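Local atomic coordinates of CBS domain protein (Streptococcus pneumoniae serotype 4, PDB entry 7LZG), a protein that is of unknown function but carries a pair of CBS domains, modules that in many relatives bind adenine nucleotides and regulate neighbouring activities. Residues His38-Leu43 and Ile64-Ile69; Leu27-Asp32 and Pro52-Glu57; Asp114-Pro119 and Ile131-Ile136. All coordinates share one frame; numbering follows the deposited sequence.

Contact 1: His38-Leu43 and Ile64-Ile69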
ATOM      1  N   HIS B  38       7.174  17.248  13.376  1.00 40.62           N
ATOM      2  CA  HIS B  38       5.986  16.688  14.011  1.00 40.62           C
ATOM      3  C   HIS B  38       5.171  15.848  13.036  1.00 41.94           C
ATOM      4  O   HIS B  38       4.444  14.940  13.459  1.00 39.03           O
ATOM      5  CB  HIS B  38       5.127  17.808  14.602  1.00 44.90           C
ATOM      6  CG  HIS B  38       4.033  17.320  15.500  1.00 57.70           C
ATOM      7  ND1 HIS B  38       2.719  17.231  15.093  1.00 58.98           N
ATOM      8  CD2 HIS B  38       4.058  16.895  16.786  1.00 55.61           C
ATOM      9  CE1 HIS B  38       1.982  16.772  16.089  1.00 60.01           C
ATOM     10  NE2 HIS B  38       2.771  16.561  17.128  1.00 60.66           N
ATOM     11  N   ALA B  39       5.274  16.131  11.734  1.00 39.59           N
ATOM     12  CA  ALA B  39       4.590  15.307  10.745  1.00 33.70           C
ATOM     13  C   ALA B  39       5.139  13.886  10.726  1.00 30.36           C
ATOM     14  O   ALA B  39       4.396  12.941  10.438  1.00 26.37           O
ATOM     15  CB  ALA B  39       4.703  15.940   9.358  1.00 26.04           C
ATOM     16  N   THR B  40       6.428  13.715  11.027  1.00 31.59           N
ATOM     17  CA  THR B  40       6.988  12.371  11.132  1.00 31.93           C
ATOM     18  C   THR B  40       6.367  11.615  12.300  1.00 32.93           C
ATOM     19  O   THR B  40       5.997  10.443  12.169  1.00 31.70           O
ATOM     20  CB  THR B  40       8.509  12.439  11.279  1.00 25.87           C
ATOM     21  OG1 THR B  40       9.061  13.227  10.219  1.00 24.19           O
ATOM     22  CG2 THR B  40       9.108  11.044  11.219  1.00 31.02           C
ATOM     23  N   LEU B  41       6.249  12.271  13.459  1.00 40.13           N
ATOM     24  CA  LEU B  41       5.500  11.687  14.566  1.00 41.29           C
ATOM     25  C   LEU B  41       4.051  11.430  14.174  1.00 40.60           C
ATOM     26  O   LEU B  41       3.490  10.376  14.493  1.00 38.47           O
ATOM     27  CB  LEU B  41       5.563  12.604  15.788  1.00 42.20           C
ATOM     28  CG  LEU B  41       4.462  12.440  16.841  1.00 41.79           C
ATOM     29  CD1 LEU B  41       4.553  11.094  17.544  1.00 39.32           C
ATOM     30  CD2 LEU B  41       4.510  13.578  17.848  1.00 53.14           C
ATOM     31  N   LEU B  42       3.432  12.385  13.477  1.00 37.23           N
ATOM     32  CA  LEU B  42       2.037  12.232  13.081  1.00 32.41           C
ATOM     33  C   LEU B  42       1.863  11.073  12.106  1.00 29.04           C
ATOM     34  O   LEU B  42       0.919  10.285  12.230  1.00 28.16           O
ATOM     35  CB  LEU B  42       1.528  13.539  12.473  1.00 38.06           C
ATOM     36  CG  LEU B  42       0.208  14.100  13.009  1.00 45.93           C
ATOM     37  CD1 LEU B  42       0.034  13.795  14.489  1.00 40.42           C
ATOM     38  CD2 LEU B  42       0.155  15.599  12.774  1.00 51.51           C
ATOM     39  N   LEU B  43       2.769  10.947  11.133  1.00 31.24           N
ATOM     40  CA  LEU B  43       2.644   9.882  10.142  1.00 31.16           C
ATOM     41  C   LEU B  43       2.927   8.512  10.747  1.00 31.25           C
ATOM     42  O   LEU B  43       2.310   7.517  10.351  1.00 33.68           O
ATOM     43  CB  LEU B  43       3.581  10.148   8.965  1.00 22.61           C
ATOM     44  CG  LEU B  43       3.098  11.181   7.948  1.00 24.39           C
ATOM     45  CD1 LEU B  43       4.168  11.457   6.907  1.00 19.87           C
ATOM     46  CD2 LEU B  43       1.818  10.700   7.287  1.00 20.05           C
ATOM     47  N   ILE B  64       1.912  12.895   0.805  1.00 20.96           N
ATOM     48  CA  ILE B  64       3.190  12.810   1.496  1.00 20.06           C
ATOM     49  C   ILE B  64       3.243  11.516   2.297  1.00 19.70           C
ATOM     50  O   ILE B  64       2.223  11.016   2.782  1.00 18.26           O
ATOM     51  CB  ILE B  64       3.435  14.037   2.406  1.00 17.45           C
ATOM     52  CG1 ILE B  64       4.902  14.104   2.833  1.00 14.44           C
ATOM     53  CG2 ILE B  64       2.518  14.002   3.622  1.00 18.51           C
ATOM     54  CD1 ILE B  64       5.241  15.313   3.663  1.00 15.30           C
ATOM     55  N   GLY B  65       4.449  10.963   2.407  1.00 19.00           N
ATOM     56  CA  GLY B  65       4.695   9.801   3.234  1.00 15.28           C
ATOM     57  C   GLY B  65       5.989   9.972   4.002  1.00 13.68           C
ATOM     58  O   GLY B  65       6.691  10.974   3.857  1.00 16.74           O
ATOM     59  N   LEU B  66       6.291   8.970   4.829  1.00 13.61           N
ATOM     60  CA  LEU B  66       7.519   9.018   5.613  1.00 13.68           C
ATOM     61  C   LEU B  66       8.756   8.937   4.730  1.00 14.96           C
ATOM     62  O   LEU B  66       9.785   9.535   5.058  1.00 13.64           O
ATOM     63  CB  LEU B  66       7.522   7.894   6.645  1.00 17.22           C
ATOM     64  CG  LEU B  66       6.605   8.155   7.836  1.00 18.16           C
ATOM     65  CD1 LEU B  66       6.538   6.933   8.724  1.00 19.47           C
ATOM     66  CD2 LEU B  66       7.104   9.362   8.611  1.00 18.97           C
ATOM     67  N   ARG B  67       8.678   8.206   3.615  1.00 14.98           N
ATOM     68  CA  ARG B  67       9.810   8.154   2.695  1.00 19.61           C
ATOM     69  C   ARG B  67      10.116   9.533   2.127  1.00 21.58           C
ATOM     70  O   ARG B  67      11.284   9.898   1.957  1.00 23.95           O
ATOM     71  CB  ARG B  67       9.533   7.157   1.571  1.00 24.49           C
ATOM     72  CG  ARG B  67      10.636   7.091   0.522  1.00 29.67           C
ATOM     73  CD  ARG B  67      10.309   6.085  -0.567  1.00 40.57           C
ATOM     74  NE  ARG B  67       8.997   6.327  -1.154  1.00 59.08           N
ATOM     75  CZ  ARG B  67       8.507   5.670  -2.196  1.00 71.05           C
ATOM     76  NH1 ARG B  67       9.206   4.728  -2.809  1.00 71.31           N
ATOM     77  NH2 ARG B  67       7.288   5.969  -2.637  1.00 70.69           N
ATOM     78  N   ASP B  68       9.076  10.319   1.839  1.00 15.15           N
ATOM     79  CA  ASP B  68       9.288  11.668   1.329  1.00 13.50           C
ATOM     80  C   ASP B  68      10.000  12.537   2.356  1.00 17.23           C
ATOM     81  O   ASP B  68      10.923  13.286   2.015  1.00 17.52           O
ATOM     82  CB  ASP B  68       7.950  12.287   0.932  1.00 17.47           C
ATOM     83  CG  ASP B  68       7.213  11.456  -0.100  1.00 25.55           C
ATOM     84  OD1 ASP B  68       7.803  11.161  -1.161  1.00 32.84           O
ATOM     85  OD2 ASP B  68       6.047  11.085   0.155  1.00 25.76           O
ATOM     86  N   ILE B  69       9.593  12.442   3.623  1.00 19.98           N
ATOM     87  CA  ILE B  69      10.254  13.205   4.675  1.00 16.47           C
ATOM     88  C   ILE B  69      11.663  12.677   4.917  1.00 18.72           C
ATOM     89  O   ILE B  69      12.617  13.451   5.049  1.00 20.85           O
ATOM     90  CB  ILE B  69       9.409  13.174   5.960  1.00 14.67           C
ATOM     91  CG1 ILE B  69       8.016  13.745   5.687  1.00 16.77           C
ATOM     92  CG2 ILE B  69      10.102  13.940   7.078  1.00 16.77           C
ATOM     93  CD1 ILE B  69       7.140  13.834   6.914  1.00 24.64           C
TER
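Helix 36-45 of the first CBS domain packs here against the junction where strand 60-65 gives way to helix 66-76, with Gly-65 at the N-cap position. The contact has no hydrogen bond between its segments; it is made by aliphatic side chains and the two branches of Thr-40, and all seven touching residues are buried.

Ala-39 comes first, its CB directed at the partner and 4.0 Å from Ile-69 CD1. Thr-40 follows, one turn before the end of this segment, and divides its two branches. Its CG2, anti to the backbone N, reaches Leu-66 CD2 at 3.7 Å, while OG1, anti to the carbonyl carbon, lies 3.4 Å from Ile-69 CG2. The polar partner of that hydroxyl is Ala-36 O in its own helix; its neighbour across the interface is a methyl group. Thr-40 and Leu-66 also pack on the second subunit, on Met-74 and Leu-66 of that chain respectively.

Leu-43 has the most surface buried by the partner. Its CB meets Leu-66 CD2 at 3.6 Å, and CD1 extends over the junction to Gly-65 C at 3.7 Å and to Ile-69 CD1 at 3.8 Å. At the start of helix 66-76, Asp-68 OD2, also salt-bridged to Arg-50, accepts from Gly-65 N at 2.8 Å, through its anti lone pair and with a bent N-H...O angle of 136°.

Contact 2: Leu27-Asp32 and Pro52-Glu57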
ATOM      1  N   LEU B  27     -11.207  11.526   6.372  1.00 55.91           N
ATOM      2  CA  LEU B  27      -9.776  11.347   6.186  1.00 50.08           C
ATOM      3  C   LEU B  27      -9.006  12.296   7.090  1.00 49.23           C
ATOM      4  O   LEU B  27      -9.492  13.372   7.449  1.00 50.74           O
ATOM      5  CB  LEU B  27      -9.359  11.598   4.734  1.00 44.63           C
ATOM      6  CG  LEU B  27      -9.753  10.565   3.683  1.00 41.72           C
ATOM      7  CD1 LEU B  27      -9.626  11.178   2.305  1.00 36.44           C
ATOM      8  CD2 LEU B  27      -8.879   9.329   3.808  1.00 42.98           C
ATOM      9  N   ALA B  28      -7.794  11.887   7.448  1.00 47.26           N
ATOM     10  CA  ALA B  28      -6.848  12.767   8.118  1.00 50.45           C
ATOM     11  C   ALA B  28      -5.938  13.383   7.065  1.00 41.95           C
ATOM     12  O   ALA B  28      -5.233  12.662   6.350  1.00 46.65           O
ATOM     13  CB  ALA B  28      -6.036  12.004   9.164  1.00 48.07           C
ATOM     14  N   VAL B  29      -5.968  14.709   6.952  1.00 40.73           N
ATOM     15  CA  VAL B  29      -5.126  15.432   6.009  1.00 38.68           C
ATOM     16  C   VAL B  29      -4.158  16.308   6.796  1.00 40.65           C
ATOM     17  O   VAL B  29      -4.295  16.497   8.004  1.00 50.75           O
ATOM     18  CB  VAL B  29      -5.947  16.274   5.012  1.00 31.73           C
ATOM     19  CG1 VAL B  29      -7.036  15.428   4.371  1.00 34.34           C
ATOM     20  CG2 VAL B  29      -6.541  17.490   5.699  1.00 38.23           C
ATOM     21  N   LEU B  30      -3.167  16.844   6.088  1.00 34.77           N
ATOM     22  CA  LEU B  30      -2.142  17.689   6.682  1.00 34.54           C
ATOM     23  C   LEU B  30      -2.057  19.006   5.924  1.00 39.55           C
ATOM     24  O   LEU B  30      -2.104  19.024   4.690  1.00 36.34           O
ATOM     25  CB  LEU B  30      -0.771  16.995   6.672  1.00 31.19           C
ATOM     26  CG  LEU B  30      -0.584  15.778   7.580  1.00 32.38           C
ATOM     27  CD1 LEU B  30       0.781  15.141   7.358  1.00 20.38           C
ATOM     28  CD2 LEU B  30      -0.759  16.171   9.038  1.00 45.92           C
ATOM     29  N   ILE B  31      -1.936  20.107   6.670  1.00 48.19           N
ATOM     30  CA  ILE B  31      -1.674  21.398   6.045  1.00 50.64           C
ATOM     31  C   ILE B  31      -0.236  21.435   5.547  1.00 42.86           C
ATOM     32  O   ILE B  31       0.676  20.865   6.161  1.00 40.61           O
ATOM     33  CB  ILE B  31      -1.944  22.562   7.016  1.00 52.60           C
ATOM     34  CG1 ILE B  31      -1.465  22.209   8.427  1.00 48.65           C
ATOM     35  CG2 ILE B  31      -3.412  22.956   6.991  1.00 52.84           C
ATOM     36  CD1 ILE B  31      -1.603  23.343   9.418  1.00 57.99           C
ATOM     37  N   ASP B  32      -0.028  22.124   4.424  1.00 36.08           N
ATOM     38  CA  ASP B  32       1.305  22.196   3.836  1.00 40.84           C
ATOM     39  C   ASP B  32       2.290  22.960   4.712  1.00 32.65           C
ATOM     40  O   ASP B  32       3.503  22.849   4.498  1.00 27.83           O
ATOM     41  CB  ASP B  32       1.231  22.832   2.445  1.00 39.38           C
ATOM     42  CG  ASP B  32       0.506  24.165   2.445  1.00 49.68           C
ATOM     43  OD1 ASP B  32      -0.040  24.552   3.501  1.00 49.55           O
ATOM     44  OD2 ASP B  32       0.485  24.826   1.384  1.00 44.46           O
ATOM     45  N   PRO B  52      -2.991  12.903   2.095  1.00 21.20           N
ATOM     46  CA  PRO B  52      -3.012  14.075   1.217  1.00 22.55           C
ATOM     47  C   PRO B  52      -2.603  15.332   1.966  1.00 23.00           C
ATOM     48  O   PRO B  52      -2.703  15.425   3.192  1.00 25.05           O
ATOM     49  CB  PRO B  52      -4.472  14.149   0.761  1.00 23.50           C
ATOM     50  CG  PRO B  52      -5.230  13.504   1.872  1.00 23.54           C
ATOM     51  CD  PRO B  52      -4.345  12.419   2.411  1.00 23.13           C
ATOM     52  N   VAL B  53      -2.124  16.310   1.201  1.00 26.65           N
ATOM     53  CA  VAL B  53      -1.692  17.596   1.734  1.00 26.95           C
ATOM     54  C   VAL B  53      -2.541  18.684   1.099  1.00 24.58           C
ATOM     55  O   VAL B  53      -2.662  18.749  -0.130  1.00 24.21           O
ATOM     56  CB  VAL B  53      -0.195  17.850   1.476  1.00 24.77           C
ATOM     57  CG1 VAL B  53       0.183  19.256   1.905  1.00 27.15           C
ATOM     58  CG2 VAL B  53       0.649  16.823   2.210  1.00 19.81           C
ATOM     59  N   VAL B  54      -3.130  19.535   1.938  1.00 32.53           N
ATOM     60  CA  VAL B  54      -3.990  20.619   1.489  1.00 40.07           C
ATOM     61  C   VAL B  54      -3.517  21.919   2.127  1.00 42.13           C
ATOM     62  O   VAL B  54      -2.732  21.925   3.077  1.00 36.73           O
ATOM     63  CB  VAL B  54      -5.475  20.360   1.818  1.00 38.11           C
ATOM     64  CG1 VAL B  54      -5.965  19.109   1.107  1.00 33.47           C
ATOM     65  CG2 VAL B  54      -5.669  20.234   3.319  1.00 35.77           C
ATOM     66  N   THR B  55      -4.002  23.029   1.582  1.00 51.67           N
ATOM     67  CA  THR B  55      -3.711  24.348   2.127  1.00 55.08           C
ATOM     68  C   THR B  55      -4.697  24.654   3.252  1.00 65.77           C
ATOM     69  O   THR B  55      -5.485  23.801   3.672  1.00 63.23           O
ATOM     70  CB  THR B  55      -3.770  25.405   1.028  1.00 52.61           C
ATOM     71  OG1 THR B  55      -5.130  25.587   0.614  1.00 53.55           O
ATOM     72  CG2 THR B  55      -2.944  24.976  -0.172  1.00 45.75           C
ATOM     73  N   ASP B  56      -4.671  25.890   3.756  1.00 78.35           N
ATOM     74  CA  ASP B  56      -5.664  26.301   4.742  1.00 80.23           C
ATOM     75  C   ASP B  56      -7.047  26.470   4.126  1.00 80.44           C
ATOM     76  O   ASP B  56      -8.040  26.506   4.860  1.00 75.41           O
ATOM     77  CB  ASP B  56      -5.228  27.599   5.426  1.00 76.66           C
ATOM     78  CG  ASP B  56      -4.977  28.722   4.439  1.00 86.80           C
ATOM     79  OD1 ASP B  56      -4.562  28.432   3.297  1.00 86.52           O
ATOM     80  OD2 ASP B  56      -5.193  29.895   4.807  1.00 89.33           O
ATOM     81  N   GLU B  57      -7.133  26.572   2.798  1.00 86.69           N
ATOM     82  CA  GLU B  57      -8.402  26.637   2.084  1.00 87.79           C
ATOM     83  C   GLU B  57      -8.680  25.347   1.312  1.00 87.87           C
ATOM     84  O   GLU B  57      -9.317  25.371   0.256  1.00 88.49           O
ATOM     85  CB  GLU B  57      -8.434  27.848   1.150  1.00 92.14           C
ATOM     86  CG  GLU B  57      -7.279  27.923   0.162  1.00 90.66           C
ATOM     87  CD  GLU B  57      -7.321  29.179  -0.692  1.00 95.25           C
ATOM     88  OE1 GLU B  57      -8.177  30.050  -0.429  1.00 94.75           O
ATOM     89  OE2 GLU B  57      -6.497  29.295  -1.624  1.00 97.31           O
TER
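Strands 30-31 and 50-54 run parallel as the two strands of a beta-alpha-beta unit of the CBS domain, with helix 36-45 as the connection. Register is set by two bridges, Leu-30 with Val-53 and Ile-31 with Val-54.

The first shell is backbone. Both backbone polar atoms of Leu-30 are bonded to the partner strand: its N donates to Pro-52 O at 3.3 Å, and its O accepts from Val-54 N at 3.0 Å with an N-H...O angle of 162°. Both donors lie in the plane of the carbonyl they address. A weak third bond, from Asp-32 N to Val-54 O, bends to 134° as the first strand ends. Val-54 O also receives a CA-H...O contact from Ile-31 CA at 3.2 Å.

Side chains close over this backbone. Val-29 splits its methyls, CG1 touching Pro-52 CG at 3.6 Å and CG2 meeting Val-54 CG2 at 3.7 Å; it crosses both partners at about a right angle. Val-53 CG1, anti to the backbone N, packs against Asp-32 CA at 3.7 Å.

Farther out, strand 60-65 flanks strand 50-54 on the side away from strand 30-31, and Phe-127 of the second CBS domain packs on Pro-52 and Val-54. Beyond the strand the chain turns at Thr-55, whose side chain lies alongside that of Asp-32. Thr-55 OG1, also hydrogen-bonded to Gln-59 N, sits between the backbone N and the carbonyl carbon (chi1 70°), where it accepts from Glu-57 N at 3.1 Å in an ST turn.

Contact 3: Asp114-Pro119 and Ile131-Ile136. With PO4 (phosphate ion), chain D; PO4 (phosphate ion), chain C.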
ATOM      1  N   ASP B 114      -0.393   2.422 -11.835  1.00 51.18           N
ATOM      2  CA  ASP B 114       0.864   3.150 -11.709  1.00 48.14           C
ATOM      3  C   ASP B 114       1.134   3.602 -10.282  1.00 54.04           C
ATOM      4  O   ASP B 114       2.299   3.786  -9.908  1.00 51.31           O
ATOM      5  CB  ASP B 114       0.865   4.369 -12.636  1.00 62.08           C
ATOM      6  CG  ASP B 114       0.634   3.998 -14.088  1.00 75.38           C
ATOM      7  OD1 ASP B 114       0.974   2.858 -14.471  1.00 74.78           O
ATOM      8  OD2 ASP B 114       0.115   4.847 -14.845  1.00 77.63           O
ATOM      9  N   GLU B 115       0.086   3.786  -9.482  1.00 50.68           N
ATOM     10  CA  GLU B 115       0.212   4.183  -8.088  1.00 44.70           C
ATOM     11  C   GLU B 115      -0.852   3.460  -7.276  1.00 49.55           C
ATOM     12  O   GLU B 115      -1.749   2.813  -7.823  1.00 47.22           O
ATOM     13  CB  GLU B 115       0.084   5.702  -7.924  1.00 41.59           C
ATOM     14  CG  GLU B 115      -1.169   6.279  -8.551  1.00 48.68           C
ATOM     15  CD  GLU B 115      -1.189   7.792  -8.525  1.00 63.34           C
ATOM     16  OE1 GLU B 115      -0.438   8.385  -7.725  1.00 67.88           O
ATOM     17  OE2 GLU B 115      -1.953   8.389  -9.310  1.00 64.54           O
ATOM     18  N   SER B 116      -0.741   3.565  -5.954  1.00 43.41           N
ATOM     19  CA  SER B 116      -1.690   2.946  -5.040  1.00 37.72           C
ATOM     20  C   SER B 116      -2.570   3.960  -4.327  1.00 37.03           C
ATOM     21  O   SER B 116      -3.369   3.572  -3.468  1.00 36.91           O
ATOM     22  CB  SER B 116      -0.950   2.096  -4.002  1.00 41.87           C
ATOM     23  OG  SER B 116      -0.158   2.907  -3.154  1.00 51.44           O
ATOM     24  N   PHE B 117      -2.447   5.242  -4.659  1.00 54.57           N
ATOM     25  CA  PHE B 117      -3.158   6.306  -3.963  1.00 52.63           C
ATOM     26  C   PHE B 117      -3.686   7.281  -5.002  1.00 50.59           C
ATOM     27  O   PHE B 117      -2.899   7.920  -5.709  1.00 51.91           O
ATOM     28  CB  PHE B 117      -2.234   7.014  -2.968  1.00 54.56           C
ATOM     29  CG  PHE B 117      -2.953   7.682  -1.834  1.00 59.48           C
ATOM     30  CD1 PHE B 117      -3.324   6.960  -0.711  1.00 54.08           C
ATOM     31  CD2 PHE B 117      -3.241   9.035  -1.882  1.00 59.23           C
ATOM     32  CE1 PHE B 117      -3.981   7.575   0.340  1.00 57.29           C
ATOM     33  CE2 PHE B 117      -3.893   9.656  -0.836  1.00 54.63           C
ATOM     34  CZ  PHE B 117      -4.266   8.925   0.277  1.00 62.30           C
ATOM     35  N   LEU B 118      -5.007   7.391  -5.103  1.00 37.94           N
ATOM     36  CA  LEU B 118      -5.646   8.201  -6.139  1.00 34.91           C
ATOM     37  C   LEU B 118      -6.557   9.244  -5.507  1.00 32.90           C
ATOM     38  O   LEU B 118      -7.688   8.923  -5.101  1.00 27.54           O
ATOM     39  CB  LEU B 118      -6.433   7.314  -7.102  1.00 28.57           C
ATOM     40  CG  LEU B 118      -6.999   8.004  -8.341  1.00 28.95           C
ATOM     41  CD1 LEU B 118      -5.878   8.623  -9.153  1.00 32.97           C
ATOM     42  CD2 LEU B 118      -7.789   7.014  -9.177  1.00 29.05           C
ATOM     43  N   PRO B 119      -6.117  10.494  -5.398  1.00 35.42           N
ATOM     44  CA  PRO B 119      -6.976  11.537  -4.832  1.00 37.13           C
ATOM     45  C   PRO B 119      -8.058  11.964  -5.813  1.00 37.84           C
ATOM     46  O   PRO B 119      -7.973  11.736  -7.021  1.00 35.52           O
ATOM     47  CB  PRO B 119      -6.003  12.692  -4.554  1.00 28.74           C
ATOM     48  CG  PRO B 119      -4.621  12.100  -4.695  1.00 24.34           C
ATOM     49  CD  PRO B 119      -4.763  10.992  -5.680  1.00 24.02           C
ATOM     50  N   ILE B 131      -9.095   7.267  -3.548  1.00 31.83           N
ATOM     51  CA  ILE B 131      -9.373   5.878  -3.894  1.00 27.08           C
ATOM     52  C   ILE B 131      -8.052   5.124  -3.869  1.00 27.54           C
ATOM     53  O   ILE B 131      -7.095   5.523  -4.540  1.00 28.61           O
ATOM     54  CB  ILE B 131     -10.041   5.747  -5.275  1.00 24.91           C
ATOM     55  CG1 ILE B 131     -11.320   6.582  -5.335  1.00 24.97           C
ATOM     56  CG2 ILE B 131     -10.340   4.288  -5.582  1.00 26.67           C
ATOM     57  CD1 ILE B 131     -11.965   6.608  -6.702  1.00 24.01           C
ATOM     58  N   THR B 132      -7.996   4.045  -3.094  1.00 29.39           N
ATOM     59  CA  THR B 132      -6.774   3.277  -2.924  1.00 31.94           C
ATOM     60  C   THR B 132      -6.957   1.864  -3.461  1.00 27.71           C
ATOM     61  O   THR B 132      -8.080   1.388  -3.647  1.00 32.53           O
ATOM     62  CB  THR B 132      -6.352   3.219  -1.449  1.00 27.62           C
ATOM     63  OG1 THR B 132      -7.384   2.594  -0.676  1.00 31.68           O
ATOM     64  CG2 THR B 132      -6.109   4.620  -0.914  1.00 30.65           C
ATOM     65  N   ARG B 133      -5.829   1.196  -3.719  1.00 23.53           N
ATOM     66  CA  ARG B 133      -5.884  -0.215  -4.087  1.00 24.29           C
ATOM     67  C   ARG B 133      -6.526  -1.038  -2.979  1.00 27.20           C
ATOM     68  O   ARG B 133      -7.292  -1.971  -3.248  1.00 28.51           O
ATOM     69  CB  ARG B 133      -4.481  -0.745  -4.384  1.00 27.25           C
ATOM     70  CG  ARG B 133      -3.734  -0.028  -5.491  1.00 26.53           C
ATOM     71  CD  ARG B 133      -2.618  -0.919  -6.016  1.00 29.98           C
ATOM     72  NE  ARG B 133      -1.704  -0.227  -6.916  1.00 33.85           N
ATOM     73  CZ  ARG B 133      -0.404  -0.083  -6.697  1.00 38.56           C
ATOM     74  NH1 ARG B 133       0.172  -0.569  -5.610  1.00 41.49           N
ATOM     75  NH2 ARG B 133       0.338   0.557  -7.596  1.00 41.84           N
ATOM     76  N   LYS B 134      -6.215  -0.707  -1.724  1.00 24.97           N
ATOM     77  CA  LYS B 134      -6.847  -1.374  -0.592  1.00 22.65           C
ATOM     78  C   LYS B 134      -8.359  -1.204  -0.629  1.00 22.95           C
ATOM     79  O   LYS B 134      -9.106  -2.149  -0.353  1.00 24.33           O
ATOM     80  CB  LYS B 134      -6.273  -0.823   0.714  1.00 31.97           C
ATOM     81  CG  LYS B 134      -6.965  -1.306   1.975  1.00 39.37           C
ATOM     82  CD  LYS B 134      -6.579  -0.438   3.163  1.00 43.86           C
ATOM     83  CE  LYS B 134      -7.241  -0.917   4.445  1.00 61.05           C
ATOM     84  NZ  LYS B 134      -6.729  -2.247   4.875  1.00 72.17           N
ATOM     85  N   SER B 135      -8.828  -0.006  -0.979  1.00 20.50           N
ATOM     86  CA  SER B 135     -10.262   0.259  -0.967  1.00 24.78           C
ATOM     87  C   SER B 135     -10.972  -0.462  -2.105  1.00 25.16           C
ATOM     88  O   SER B 135     -12.117  -0.905  -1.950  1.00 26.62           O
ATOM     89  CB  SER B 135     -10.512   1.764  -1.037  1.00 28.54           C
ATOM     90  OG  SER B 135      -9.911   2.332  -2.185  1.00 25.81           O
ATOM     91  N   ILE B 136     -10.314  -0.589  -3.257  1.00 24.62           N
ATOM     92  CA  ILE B 136     -10.915  -1.311  -4.373  1.00 22.77           C
ATOM     93  C   ILE B 136     -10.956  -2.804  -4.081  1.00 23.58           C
ATOM     94  O   ILE B 136     -11.932  -3.489  -4.414  1.00 25.27           O
ATOM     95  CB  ILE B 136     -10.161  -0.999  -5.680  1.00 22.94           C
ATOM     96  CG1 ILE B 136     -10.723   0.276  -6.312  1.00 21.61           C
ATOM     97  CG2 ILE B 136     -10.233  -2.167  -6.655  1.00 22.88           C
ATOM     98  CD1 ILE B 136     -10.301   0.495  -7.742  1.00 28.59           C
TER
HETATM   99  P   PO4 D 202       4.079   0.788  -6.693  1.00 80.26           P
HETATM  100  O1  PO4 D 202       3.148   1.463  -5.714  1.00 63.72           O
HETATM  101  O2  PO4 D 202       5.436   1.448  -6.630  1.00 90.01           O
HETATM  102  O3  PO4 D 202       3.524   0.914  -8.092  1.00 56.19           O
HETATM  103  O4  PO4 D 202       4.211  -0.673  -6.334  1.00 75.25           O
HETATM  104  P   PO4 C 201      -2.707  -1.479   4.360  1.00119.06           P
HETATM  105  O1  PO4 C 201      -2.471  -0.099   3.793  1.00 99.81           O
HETATM  106  O2  PO4 C 201      -3.753  -1.409   5.447  1.00112.79           O
HETATM  107  O3  PO4 C 201      -3.189  -2.398   3.266  1.00 88.27           O
HETATM  108  O4  PO4 C 201      -1.418  -2.020   4.934  1.00 87.84           O
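The open end of the beta hairpin formed by strands 117-121 and 127-132 is held here, where the second strand runs into helix 133-140 of the second CBS domain. Leu-118 and Ile-131 form the antiparallel hydrogen-bonded pair: Ile-131 N donates to Leu-118 O at 2.7 Å, and Leu-118 N donates to Ile-131 O at 2.9 Å. Each donor stands roughly 27° out of the plane of its acceptor carbonyl, so neither bond follows a lone pair. Phe-117 and Thr-132 form the next, non-hydrogen-bonded pair; their side chains lie alongside each other, pointing the same way, with Thr-132 CG2 3.6 Å from Phe-117 CD1. A weak bond from Arg-133 N to Ser-116 O, 3.4 Å long, continues the pairing to the first residue of the helix.

Thr-132 is the N-cap residue. Its O accepts twice, from Ile-136 N and from Ser-135 OG, while its OG1 donates to Ser-135 OG at 3.0 Å.

Arg-133 dominates the outer part of the contact. Its extended chain passes over Ser-116 and places one guanidinium face against Ser-116 CB, which lies 3.3 Å above the plane, offset toward the rim. NE is held by Leu-112 O, and NH2 donates to O3 of the chain D phosphate at 3.2 Å, with that ion at the guanidinium edge. Arg-133 NH1 of the second subunit also binds a phosphate. Lys-134 NZ is hydrogen-bonded to O2 of the chain C phosphate and to Val-113 O of the second subunit. Both ions probably came from the crystallisation liquor, but they collect where basic side chains of two subunits converge, beside a hairpin-to-helix junction that belongs to the CBS fold.

From the N terminus, contact 2 opens first at 27-32 and contact 1 follows at 38-43; contact 2 then closes at 52-57 and contact 1 at 64-69. The two therefore cross, interleaving strand 30-31, helix 36-45, strand 50-54 and the strand 60-65 to helix 66-76 junction within one CBS domain. They touch directly, Ile-64 CG2 lying 3.7 Å from Val-53 CG2. Contact 3 comes later in series, closing the hairpin of the second CBS domain. It meets contact 2 through Pro-52 CD and Phe-117 CZ, 4.1 Å apart, but does not touch contact 1, whose nearest atoms are about 7 Å away. Contacts 1 and 3 both reach the second subunit.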